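PKS (Streptomyces albus, PDB 4OQJ) probably catalyses the carbon-carbon bond-forming condensation step of chain elongation, as a ketosynthase of the acyltransferase-less type I polyketide synthase that makes oxazolomycin. Local coordinates at residues Y325-G330 with G363-N368; V281-A286 with H444-E449; L118-Y123 with R691-T696; A215-A220 with V263-L268; T191-S196 with F436-T441. All blocks are in the same frame, centred on the assembly; numbering follows the deposited sequence.

Contact 1: Y325-G330 with G363-N368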
# COMPACT_ATOMS: atom_id res chain seq x y z
N TYR A 325 -1.27 26.71 -10.29
CA TYR A 325 -1.40 26.68 -8.83
C TYR A 325 -0.65 25.47 -8.25
O TYR A 325 -0.75 24.36 -8.78
CB TYR A 325 -2.89 26.63 -8.38
CG TYR A 325 -2.97 26.58 -6.88
CD1 TYR A 325 -2.69 27.71 -6.12
CD2 TYR A 325 -3.27 25.40 -6.21
CE1 TYR A 325 -2.70 27.67 -4.75
CE2 TYR A 325 -3.29 25.36 -4.83
CZ TYR A 325 -3.01 26.50 -4.11
OH TYR A 325 -3.00 26.48 -2.73
N VAL A 326 0.09 25.67 -7.17
CA VAL A 326 0.62 24.54 -6.41
C VAL A 326 0.15 24.60 -4.96
O VAL A 326 0.28 25.63 -4.29
CB VAL A 326 2.18 24.49 -6.42
CG1 VAL A 326 2.71 23.47 -5.41
CG2 VAL A 326 2.70 24.16 -7.81
N GLU A 327 -0.40 23.49 -4.50
CA GLU A 327 -0.75 23.31 -3.11
C GLU A 327 0.46 22.67 -2.45
O GLU A 327 0.72 21.48 -2.62
CB GLU A 327 -2.02 22.46 -2.96
CG GLU A 327 -2.37 22.01 -1.52
CD GLU A 327 -2.77 23.17 -0.59
OE1 GLU A 327 -3.04 24.29 -1.07
OE2 GLU A 327 -2.83 22.94 0.64
N ALA A 328 1.19 23.50 -1.71
CA ALA A 328 2.39 23.11 -1.01
C ALA A 328 2.09 22.23 0.19
O ALA A 328 1.00 22.26 0.74
CB ALA A 328 3.13 24.33 -0.56
N HIS A 329 3.08 21.43 0.58
CA HIS A 329 3.01 20.73 1.85
C HIS A 329 2.85 21.78 2.95
O HIS A 329 1.99 21.67 3.83
CB HIS A 329 4.26 19.88 2.03
CG HIS A 329 4.28 19.08 3.28
ND1 HIS A 329 3.29 18.17 3.60
CD2 HIS A 329 5.16 19.05 4.31
CE1 HIS A 329 3.57 17.61 4.76
NE2 HIS A 329 4.69 18.14 5.22
N GLY A 330 3.70 22.80 2.89
CA GLY A 330 3.40 24.09 3.49
C GLY A 330 3.20 24.14 4.99
O GLY A 330 2.18 24.64 5.47
N GLY A 363 0.10 28.04 -2.29
CA GLY A 363 -0.68 28.17 -1.07
C GLY A 363 -0.59 26.95 -0.18
O GLY A 363 -0.03 25.93 -0.59
N SER A 364 -1.13 27.06 1.03
CA SER A 364 -1.18 25.92 1.94
C SER A 364 -2.46 25.91 2.78
O SER A 364 -2.72 26.86 3.53
CB SER A 364 0.01 25.91 2.88
OG SER A 364 -0.13 24.84 3.81
N VAL A 365 -3.24 24.83 2.66
CA VAL A 365 -4.45 24.67 3.47
C VAL A 365 -4.10 24.47 4.95
O VAL A 365 -4.96 24.59 5.82
CB VAL A 365 -5.31 23.49 2.98
CG1 VAL A 365 -4.68 22.12 3.36
CG2 VAL A 365 -6.73 23.61 3.50
N LYS A 366 -2.85 24.17 5.25
CA LYS A 366 -2.45 24.09 6.65
C LYS A 366 -2.64 25.46 7.33
O LYS A 366 -2.78 25.51 8.55
CB LYS A 366 -1.02 23.60 6.78
CG LYS A 366 -0.87 22.12 6.34
CD LYS A 366 0.48 21.56 6.67
CE LYS A 366 0.57 20.08 6.28
NZ LYS A 366 0.28 19.90 4.83
N THR A 367 -2.70 26.54 6.56
CA THR A 367 -2.92 27.88 7.14
C THR A 367 -4.38 28.07 7.55
O THR A 367 -4.68 28.91 8.41
CB THR A 367 -2.53 29.02 6.16
OG1 THR A 367 -3.44 29.06 5.05
CG2 THR A 367 -1.10 28.86 5.67
N ASN A 368 -5.29 27.29 6.95
CA ASN A 368 -6.70 27.31 7.35
C ASN A 368 -6.95 26.36 8.52
O ASN A 368 -7.50 26.77 9.55
CB ASN A 368 -7.63 26.90 6.19
CG ASN A 368 -7.47 27.76 4.95
OD1 ASN A 368 -6.59 27.53 4.11
ND2 ASN A 368 -8.35 28.73 4.80
O HOH W 1 0.53 17.36 3.07

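Contact 2: V281-A286 with H444-E449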
# COMPACT_ATOMS: atom_id res chain seq x y z
N VAL A 281 -9.71 16.04 -12.73
CA VAL A 281 -8.99 14.94 -13.38
C VAL A 281 -7.56 14.85 -12.83
O VAL A 281 -6.83 15.82 -12.81
CB VAL A 281 -8.94 15.11 -14.90
CG1 VAL A 281 -8.20 13.96 -15.57
CG2 VAL A 281 -10.35 15.25 -15.47
N ILE A 282 -7.19 13.67 -12.36
CA ILE A 282 -5.81 13.38 -11.96
C ILE A 282 -5.06 12.93 -13.20
O ILE A 282 -5.43 11.94 -13.84
CB ILE A 282 -5.78 12.32 -10.86
CG1 ILE A 282 -6.44 12.88 -9.60
CG2 ILE A 282 -4.34 11.89 -10.56
CD1 ILE A 282 -6.68 11.85 -8.52
N LYS A 283 -4.06 13.72 -13.57
CA LYS A 283 -3.29 13.51 -14.79
C LYS A 283 -2.12 12.59 -14.53
O LYS A 283 -1.65 11.89 -15.42
CB LYS A 283 -2.79 14.85 -15.33
CG LYS A 283 -3.86 15.91 -15.54
CD LYS A 283 -4.68 15.65 -16.79
CE LYS A 283 -3.89 15.90 -18.07
NZ LYS A 283 -4.68 15.51 -19.27
N GLY A 284 -1.64 12.61 -13.29
CA GLY A 284 -0.49 11.81 -12.93
C GLY A 284 -0.12 11.96 -11.46
O GLY A 284 -0.54 12.91 -10.79
N THR A 285 0.64 10.99 -10.97
CA THR A 285 1.07 10.96 -9.58
C THR A 285 2.46 10.37 -9.51
O THR A 285 2.84 9.60 -10.38
CB THR A 285 0.13 10.12 -8.69
OG1 THR A 285 0.25 8.74 -9.05
CG2 THR A 285 -1.33 10.56 -8.82
N ALA A 286 3.20 10.71 -8.46
CA ALA A 286 4.52 10.12 -8.25
C ALA A 286 4.78 10.01 -6.76
O ALA A 286 4.30 10.83 -5.98
CB ALA A 286 5.60 10.94 -8.94
N HIS A 444 3.51 13.68 -5.04
CA HIS A 444 3.01 14.85 -5.76
C HIS A 444 1.99 14.37 -6.79
O HIS A 444 2.20 13.37 -7.47
CB HIS A 444 4.15 15.62 -6.42
CG HIS A 444 3.76 16.96 -6.98
ND1 HIS A 444 3.69 18.10 -6.21
CD2 HIS A 444 3.44 17.34 -8.24
CE1 HIS A 444 3.36 19.13 -6.98
NE2 HIS A 444 3.21 18.70 -8.22
N VAL A 445 0.88 15.08 -6.87
CA VAL A 445 -0.25 14.73 -7.73
C VAL A 445 -0.58 15.91 -8.65
O VAL A 445 -0.62 17.07 -8.21
CB VAL A 445 -1.47 14.35 -6.87
CG1 VAL A 445 -2.72 14.14 -7.72
CG2 VAL A 445 -1.14 13.13 -6.06
N ILE A 446 -0.79 15.62 -9.93
CA ILE A 446 -1.16 16.64 -10.91
C ILE A 446 -2.64 16.54 -11.16
O ILE A 446 -3.15 15.46 -11.51
CB ILE A 446 -0.41 16.49 -12.24
CG1 ILE A 446 1.11 16.49 -12.03
CG2 ILE A 446 -0.86 17.58 -13.24
CD1 ILE A 446 1.66 17.74 -11.38
N VAL A 447 -3.33 17.65 -10.97
CA VAL A 447 -4.79 17.70 -11.08
C VAL A 447 -5.19 18.75 -12.11
O VAL A 447 -4.62 19.85 -12.13
CB VAL A 447 -5.47 18.03 -9.73
CG1 VAL A 447 -6.96 17.82 -9.83
CG2 VAL A 447 -4.91 17.17 -8.60
N GLU A 448 -6.17 18.42 -12.95
CA GLU A 448 -6.70 19.33 -13.96
C GLU A 448 -8.20 19.58 -13.75
O GLU A 448 -8.94 18.74 -13.19
CB GLU A 448 -6.43 18.76 -15.36
CG GLU A 448 -6.78 19.68 -16.51
CD GLU A 448 -6.32 19.12 -17.85
OE1 GLU A 448 -5.10 19.20 -18.15
OE2 GLU A 448 -7.16 18.58 -18.60
N GLU A 449 -8.67 20.74 -14.20
CA GLU A 449 -10.08 21.05 -14.08
C GLU A 449 -10.86 20.05 -14.93
O GLU A 449 -10.32 19.48 -15.89
CB GLU A 449 -10.35 22.48 -14.52
CG GLU A 449 -10.08 22.75 -15.99
CD GLU A 449 -10.51 24.16 -16.39
OE1 GLU A 449 -11.70 24.48 -16.15
OE2 GLU A 449 -9.68 24.93 -16.91

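Contact 3: L118-Y123 with R691-T696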
# COMPACT_ATOMS: atom_id res chain seq x y z
N LEU A 118 -19.00 7.84 -1.49
CA LEU A 118 -19.69 7.00 -2.47
C LEU A 118 -21.10 7.54 -2.74
O LEU A 118 -21.54 7.57 -3.89
CB LEU A 118 -19.76 5.55 -1.98
CG LEU A 118 -18.42 4.81 -2.12
CD1 LEU A 118 -18.36 3.62 -1.21
CD2 LEU A 118 -18.24 4.39 -3.57
N GLU A 119 -21.78 7.99 -1.70
CA GLU A 119 -23.05 8.68 -1.88
C GLU A 119 -22.93 9.89 -2.81
O GLU A 119 -23.75 10.07 -3.69
CB GLU A 119 -23.60 9.13 -0.54
CG GLU A 119 -24.44 8.09 0.16
CD GLU A 119 -25.14 8.70 1.36
OE1 GLU A 119 -24.46 9.44 2.12
OE2 GLU A 119 -26.36 8.44 1.53
N ARG A 120 -21.92 10.73 -2.61
CA ARG A 120 -21.79 11.91 -3.44
C ARG A 120 -21.46 11.50 -4.87
O ARG A 120 -21.91 12.15 -5.82
CB ARG A 120 -20.72 12.86 -2.88
CG ARG A 120 -20.49 14.10 -3.70
CD ARG A 120 -19.84 15.19 -2.88
NE ARG A 120 -20.73 15.72 -1.84
CZ ARG A 120 -20.70 15.38 -0.55
NH1 ARG A 120 -21.55 15.94 0.31
NH2 ARG A 120 -19.82 14.50 -0.09
N ALA A 121 -20.70 10.42 -5.03
CA ALA A 121 -20.39 9.88 -6.36
C ALA A 121 -21.63 9.32 -7.05
O ALA A 121 -21.72 9.33 -8.28
CB ALA A 121 -19.32 8.81 -6.28
N GLY A 122 -22.58 8.83 -6.25
CA GLY A 122 -23.83 8.30 -6.77
C GLY A 122 -23.84 6.78 -6.91
O GLY A 122 -24.67 6.25 -7.64
N TYR A 123 -22.94 6.09 -6.20
CA TYR A 123 -22.85 4.63 -6.29
C TYR A 123 -23.14 3.94 -4.96
O TYR A 123 -22.54 4.26 -3.94
CB TYR A 123 -21.46 4.21 -6.81
CG TYR A 123 -21.31 4.45 -8.29
CD1 TYR A 123 -20.85 5.68 -8.77
CD2 TYR A 123 -21.68 3.48 -9.20
CE1 TYR A 123 -20.74 5.91 -10.13
CE2 TYR A 123 -21.60 3.71 -10.56
CZ TYR A 123 -21.12 4.92 -11.02
OH TYR A 123 -21.04 5.12 -12.37
N ARG A 691 -25.28 10.75 -12.72
CA ARG A 691 -25.14 10.83 -11.27
C ARG A 691 -24.68 12.22 -10.84
O ARG A 691 -23.73 12.76 -11.42
CB ARG A 691 -24.16 9.78 -10.77
CG ARG A 691 -24.74 8.40 -10.78
CD ARG A 691 -23.69 7.37 -10.54
NE ARG A 691 -24.28 6.05 -10.35
CZ ARG A 691 -24.70 5.26 -11.33
NH1 ARG A 691 -24.62 5.65 -12.59
NH2 ARG A 691 -25.21 4.08 -11.03
N VAL A 692 -25.33 12.80 -9.84
CA VAL A 692 -24.99 14.17 -9.41
C VAL A 692 -24.90 14.24 -7.89
O VAL A 692 -25.57 13.47 -7.19
CB VAL A 692 -26.03 15.20 -9.91
CG1 VAL A 692 -26.09 15.20 -11.43
CG2 VAL A 692 -27.43 14.89 -9.34
N PRO A 693 -24.09 15.18 -7.37
CA PRO A 693 -23.99 15.36 -5.92
C PRO A 693 -25.31 15.77 -5.26
O PRO A 693 -25.90 16.77 -5.66
CB PRO A 693 -22.95 16.48 -5.77
CG PRO A 693 -22.19 16.47 -7.03
CD PRO A 693 -23.16 16.07 -8.09
N LEU A 694 -25.76 15.00 -4.28
CA LEU A 694 -26.93 15.34 -3.49
C LEU A 694 -26.53 15.20 -2.02
O LEU A 694 -25.46 14.67 -1.74
CB LEU A 694 -28.11 14.44 -3.82
CG LEU A 694 -28.61 14.50 -5.26
CD1 LEU A 694 -29.57 13.37 -5.53
CD2 LEU A 694 -29.29 15.83 -5.53
N PRO A 695 -27.37 15.67 -1.09
CA PRO A 695 -26.93 15.58 0.31
C PRO A 695 -26.69 14.13 0.72
O PRO A 695 -27.28 13.23 0.13
CB PRO A 695 -28.09 16.19 1.10
CG PRO A 695 -28.74 17.16 0.11
CD PRO A 695 -28.61 16.47 -1.23
N THR A 696 -25.82 13.95 1.71
CA THR A 696 -25.39 12.62 2.15
C THR A 696 -26.13 12.24 3.42
O THR A 696 -26.87 13.06 3.98
CB THR A 696 -23.86 12.59 2.33
OG1 THR A 696 -23.41 13.69 3.16
CG2 THR A 696 -23.20 12.73 0.98
O HOH W 2 -25.18 12.29 -4.71
O HOH W 3 -20.91 14.88 2.54
O HOH W 4 -23.51 16.43 -1.40

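Contact 4: A215-A220 with V263-L268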
# COMPACT_ATOMS: atom_id res chain seq x y z
N ALA A 215 -12.13 3.16 -7.18
CA ALA A 215 -11.33 3.03 -5.96
C ALA A 215 -11.55 4.21 -5.03
O ALA A 215 -11.64 5.35 -5.48
CB ALA A 215 -9.85 2.90 -6.31
N LEU A 216 -11.66 3.93 -3.73
CA LEU A 216 -11.56 4.97 -2.72
C LEU A 216 -10.13 5.15 -2.26
O LEU A 216 -9.38 4.17 -2.15
CB LEU A 216 -12.43 4.67 -1.50
CG LEU A 216 -13.87 5.14 -1.61
CD1 LEU A 216 -14.69 4.13 -2.37
CD2 LEU A 216 -14.44 5.40 -0.25
N ALA A 217 -9.76 6.39 -1.99
CA ALA A 217 -8.49 6.71 -1.36
C ALA A 217 -8.75 7.75 -0.30
O ALA A 217 -9.47 8.72 -0.55
CB ALA A 217 -7.48 7.21 -2.39
N GLY A 218 -8.17 7.58 0.88
CA GLY A 218 -8.44 8.51 1.95
C GLY A 218 -7.64 8.25 3.20
O GLY A 218 -6.80 7.36 3.23
N ALA A 219 -7.90 9.02 4.24
CA ALA A 219 -7.14 8.94 5.46
C ALA A 219 -7.89 9.64 6.56
O ALA A 219 -8.71 10.52 6.29
CB ALA A 219 -5.77 9.53 5.27
N ALA A 220 -7.61 9.26 7.81
CA ALA A 220 -8.19 9.92 8.99
C ALA A 220 -7.10 10.13 10.01
O ALA A 220 -6.29 9.25 10.21
CB ALA A 220 -9.30 9.09 9.59
N VAL A 263 -11.62 10.41 -1.47
CA VAL A 263 -12.03 10.62 -2.84
C VAL A 263 -12.38 9.29 -3.49
O VAL A 263 -11.85 8.25 -3.09
CB VAL A 263 -10.94 11.34 -3.66
CG1 VAL A 263 -10.66 12.71 -3.08
CG2 VAL A 263 -9.64 10.50 -3.72
N VAL A 264 -13.27 9.35 -4.47
CA VAL A 264 -13.67 8.19 -5.27
C VAL A 264 -13.12 8.40 -6.68
O VAL A 264 -13.38 9.43 -7.30
CB VAL A 264 -15.20 8.04 -5.30
CG1 VAL A 264 -15.63 6.83 -6.15
CG2 VAL A 264 -15.75 7.94 -3.89
N LEU A 265 -12.36 7.42 -7.17
CA LEU A 265 -11.60 7.54 -8.41
C LEU A 265 -12.08 6.50 -9.42
O LEU A 265 -12.47 5.40 -9.04
CB LEU A 265 -10.11 7.35 -8.14
CG LEU A 265 -9.55 8.28 -7.05
CD1 LEU A 265 -8.09 7.96 -6.74
CD2 LEU A 265 -9.68 9.74 -7.46
N LYS A 266 -12.03 6.87 -10.70
CA LYS A 266 -12.47 6.03 -11.81
C LYS A 266 -11.76 6.51 -13.07
O LYS A 266 -11.49 7.70 -13.19
CB LYS A 266 -13.99 6.14 -11.99
CG LYS A 266 -14.56 5.25 -13.10
CD LYS A 266 -16.04 5.58 -13.37
CE LYS A 266 -16.95 4.42 -13.11
NZ LYS A 266 -18.38 4.69 -13.47
N ARG A 267 -11.45 5.61 -13.99
CA ARG A 267 -10.84 6.06 -15.24
C ARG A 267 -11.71 7.14 -15.83
O ARG A 267 -12.93 7.02 -15.81
CB ARG A 267 -10.70 4.95 -16.26
CG ARG A 267 -9.73 3.87 -15.92
CD ARG A 267 -9.61 2.98 -17.13
NE ARG A 267 -8.80 1.80 -16.87
CZ ARG A 267 -7.61 1.56 -17.42
NH1 ARG A 267 -7.05 2.42 -18.27
NH2 ARG A 267 -6.98 0.43 -17.11
N LEU A 268 -11.10 8.18 -16.36
CA LEU A 268 -11.88 9.29 -16.90
C LEU A 268 -12.77 8.84 -18.04
O LEU A 268 -13.94 9.25 -18.11
CB LEU A 268 -10.97 10.42 -17.39
CG LEU A 268 -11.70 11.59 -18.06
CD1 LEU A 268 -12.73 12.20 -17.13
CD2 LEU A 268 -10.69 12.65 -18.53

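Contact 5: T191-S196 with F436-T441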
# COMPACT_ATOMS: atom_id res chain seq x y z
N THR A 191 2.31 6.13 5.41
CA THR A 191 3.62 6.75 5.22
C THR A 191 3.67 8.06 5.99
O THR A 191 4.24 9.05 5.53
CB THR A 191 3.91 7.01 3.72
OG1 THR A 191 2.92 7.90 3.18
CG2 THR A 191 3.88 5.70 2.92
N ALA A 192 3.05 8.08 7.16
CA ALA A 192 2.97 9.29 7.97
C ALA A 192 2.31 10.46 7.20
O ALA A 192 1.25 10.27 6.61
CB ALA A 192 4.37 9.68 8.50
N CYS A 193 2.90 11.65 7.23
CA CYS A 193 2.23 12.86 6.73
C CYS A 193 1.86 12.81 5.25
O CYS A 193 1.00 13.58 4.81
CB CYS A 193 3.13 14.11 6.93
SG CYS A 193 4.23 14.01 8.31
N SER A 194 2.48 11.92 4.49
CA SER A 194 2.17 11.79 3.06
C SER A 194 1.17 10.69 2.74
O SER A 194 0.82 10.48 1.56
CB SER A 194 3.46 11.56 2.28
OG SER A 194 4.15 10.43 2.77
N THR A 195 0.69 9.99 3.77
CA THR A 195 -0.24 8.87 3.59
C THR A 195 -1.35 9.12 2.57
O THR A 195 -1.63 8.26 1.74
CB THR A 195 -0.90 8.49 4.94
OG1 THR A 195 0.10 7.96 5.83
CG2 THR A 195 -2.01 7.47 4.75
N SER A 196 -2.00 10.28 2.64
CA SER A 196 -3.13 10.56 1.77
C SER A 196 -2.83 10.44 0.30
O SER A 196 -3.60 9.83 -0.44
CB SER A 196 -3.68 11.98 2.01
OG SER A 196 -4.38 12.07 3.23
N PHE A 436 4.74 15.65 1.88
CA PHE A 436 6.03 15.05 2.26
C PHE A 436 6.00 14.53 3.69
O PHE A 436 5.75 15.28 4.63
CB PHE A 436 7.15 16.07 2.11
CG PHE A 436 7.13 16.80 0.81
CD1 PHE A 436 6.99 16.11 -0.39
CD2 PHE A 436 7.22 18.18 0.77
CE1 PHE A 436 6.97 16.79 -1.59
CE2 PHE A 436 7.19 18.86 -0.44
CZ PHE A 436 7.07 18.18 -1.61
N GLY A 437 6.26 13.24 3.86
CA GLY A 437 6.15 12.62 5.17
C GLY A 437 7.42 12.58 6.01
O GLY A 437 8.53 12.55 5.49
N ILE A 438 7.24 12.56 7.33
CA ILE A 438 8.31 12.13 8.22
C ILE A 438 8.71 10.72 7.80
O ILE A 438 7.85 9.87 7.63
CB ILE A 438 7.87 12.14 9.70
CG1 ILE A 438 7.55 13.57 10.14
CG2 ILE A 438 8.96 11.55 10.58
CD1 ILE A 438 8.74 14.53 10.07
N GLY A 439 10.00 10.50 7.62
CA GLY A 439 10.51 9.23 7.12
C GLY A 439 10.85 9.30 5.64
O GLY A 439 11.43 8.36 5.06
N GLY A 440 10.46 10.41 5.02
CA GLY A 440 10.98 10.79 3.72
C GLY A 440 10.25 10.27 2.50
O GLY A 440 10.78 10.38 1.40
N THR A 441 9.05 9.71 2.66
CA THR A 441 8.30 9.31 1.48
C THR A 441 7.51 10.53 0.99
O THR A 441 6.71 11.11 1.73
CB THR A 441 7.39 8.11 1.75
OG1 THR A 441 8.20 6.94 1.80
CG2 THR A 441 6.35 7.93 0.63
O HOH W 5 7.08 9.38 4.99

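Contact 1: Y325-G330 with G363-N368
Two ketosynthase signatures meet here: Y325-G330 holds the EAHG of the EAHGT motif, G363-N368 the lysine-containing VKTN motif, and H329 and K366 occupy positions that line the active site in this family. Strand 325-327 pairs in parallel with the end of strand 360-363. G363 N donates to V326 O and A328 N to G363 O (2.9 Å), which fixes E327 opposite G363. Lacking a side chain, G363 lets the phenol of Y325 close in, its OH 3.3 Å from G363 CA. That hydroxyl gives its proton to E327 OE1, which also forms a salt bridge with K383 of helix 376-390. The other oxygen, E327 OE2, uses its syn lone pair to accept V365 N at 2.8 Å, and the N-H points almost straight at it (170°). A bend at chi2 (67°) turns the carboxylate back toward this amide, at the turn into helix 366-369. S364 OG works in two directions: it caps the turn by accepting from K366 N, and it donates to G330 O at 2.9 Å, tilted 19° from that carbonyl plane. K366 arches back over H329, its CE above one face of the imidazole. K366 NZ donates to H329 O at 2.7 Å, in the carbonyl plane on a lone pair. Water 1 accepts a second bond from K366 NZ at 3.1 Å and sits in the imidazole plane, 2.9 Å from H329 ND1.

Contact 2: V281-A286 with H444-E449
K283 leans from its strand over the neighbouring one, onto I446 and E448, and every methylene on the way has a partner. Its CB packs on I446 CG2 (3.9 Å), CG lies 3.8 Å from E448 CB, CD is equally near E448 CB and E448 OE1, alongside the glutamate chain, and CE comes 3.5 Å from E448 OE1. Bends at chi2 and chi3 (-77° and -71°) fold the chain so that it crosses the E448 side chain at a slant instead of extending. At the tip, K283 NZ makes a long salt bridge to E448 OE1, 3.9 Å. Both charges have other partners, D22 for the lysine and R430 for the glutamate. The backbone explains why K283 leans this way. V281 and E448 form a hydrogen-bonded pair, and I282 and V447 a non-hydrogen-bonded one. K283 N then donates to I446 O at 2.8 Å while I446 N reaches G284 O at 2.9 Å, so two residues of one strand face a single residue of the other. The amide of G284 is buried without a partner. Beyond it the regular alternation resumes, and T285 and V445 lie side by side, T285 CG2 against V445 CG2 at 3.8 Å. On the same face I282 CG2 touches V445 CG1 (4.0 Å). This is a beta bulge between antiparallel strands 280-289 and 441-448, neighbours in the mixed sheet of the thiolase-type ketosynthase fold.

Contact 3: L118-Y123 with R691-T696
R691 NE donates to G122 O at 2.7 Å, the one direct hydrogen bond between the two segments. The oxygen lies near the guanidinium plane, but the donor stands 58° out of the plane of the carbonyl and so misses its lone pairs. An extended chain from CG to NE carries the guanidinium on over Y123 in a stacked cation-pi contact: the planes differ by 5° and R691 CZ sits 3.9 Å from the ring centroid. R691 CD adds a CH-pi contact over the same ring, 3.3 Å from Y123 CE1. At its far end the Y123 hydroxyl bonds D276. G122, with positive phi, is the C' residue of a Schellman motif closing helix 105-121; the segment laid across that end belongs to the LPTYPF linker that wraps back over the ketosynthase in modular polyketide synthases. Farther along, T696 CG2 sits over one face of the R120 guanidinium, 3.7 Å from R120 NH1, while R120 NH2 bonds L28 O in strand 23-31. E119 OE1, bonded to Y697 N, approaches T696 CB to 3.2 Å. Water 3 accepts from R120 NH1 in the guanidinium plane and donates to T696 OG1 at 2.8 Å.

Contact 4: A215-A220 with V263-L268
A215-A217 and V263-L265 form the close-knit part of this antiparallel pair. Four backbone bonds hold it: A215 and L265 exchange two, with L265 N to A215 O at 2.8 Å, and A217 and V263 exchange two more, with V263 N to A217 O at 2.9 Å. Between them L216 and V264 make the non-hydrogen-bonded pair. Their side chains run side by side in the same direction, L216 CG 4.1 Å from V264 CG2, and helix 105-121 covers them through A114, A117 and L118. On the other face small and branched groups meet lightly. V263 CG2 takes the crowded position between its backbone N and carbonyl carbon (chi1 -62° for CG1), which brings it to 4.2 Å from A217 CB; L265 CD1 reaches the same methyl at 4.5 Å. Helix 195-209 packs here, V200 on A217 and A203 and L207 on L265. Beyond these residues the two segments no longer face each other: A219 pairs with G261, earlier in the neighbouring strand. G218-A220 and K266 stay buried, the K266 amine bonded to D274, D276 and Y123, while R267, N-cap of helix 268-274, is partly exposed. A sheet sandwiched between helices is typical of the layered thiolase fold of ketosynthases.

Contact 5: T191-S196 with F436-T441
C193, S194 and T191 point their side chains at the F436-T441 loop. C193 swings its sulphur to chi1 -29°, well off a staggered position, so that SG lies 3.5 Å from I438 N and receives a nearly straight N-H bond (166°). The same sulphur rests on I438 CG1 at 3.8 Å, while C193 CB lies against G437 CA. G437 has no side chain, which leaves room for T191 O and S194 OG on the side it turns to them. Beside it S194 turns OG toward T441 O, 2.8 Å away; which acceptor takes that proton is unsettled. T191 OG1 in turn donates to S194 OG at 2.8 Å. The threonines T191 and T441 cross at about a right angle, with T191 CB 4.0 Å from T441 CG2, leaving T441 OG1 to bond S186 of the second subunit. A192 points its methyl at I438 O (3.6 Å), and its amide bonds D170 of the second subunit, so the second subunit contributes directly to this site. Water 5 accepts from T441 N and lies close to T191 O and I438 O. The loop itself is a type II turn from G437 to G440, closed by G440 N to G437 O. A192, with positive phi, precedes the short 3-10 turn that leads into helix 195-209. A cysteine at the head of such a helix, within a TACS sequence and facing a glycine-rich GGTN loop, resembles the nucleophile elbow of ketosynthases, with the strained residue, A192, just before the cysteine; the amide equivalent to that of I438 probably contributes to the oxyanion hole.

In the fold
Contacts 1, 2 and 4 all reach one mixed sheet. Contact 4 joins strands of its first half; contact 2, centres about 13 Å apart, touches it through I282 and L265; contact 1 lies in the second half, its centre about 16 Å from that of contact 2. Contact 5 closes a loop containing contacts 1 and 4, and touches contact 1 where H329 meets C193 and F436, so distant motifs converge on the probable active site. Its segments alternate along the chain with those of contact 2, which they adjoin. Helix 195-209, which starts in contact 5, packs against contact 4. Contact 3 encloses all the others, bringing back the linker that follows the ketosynthase, and meets contact 4 through Y123 and K266.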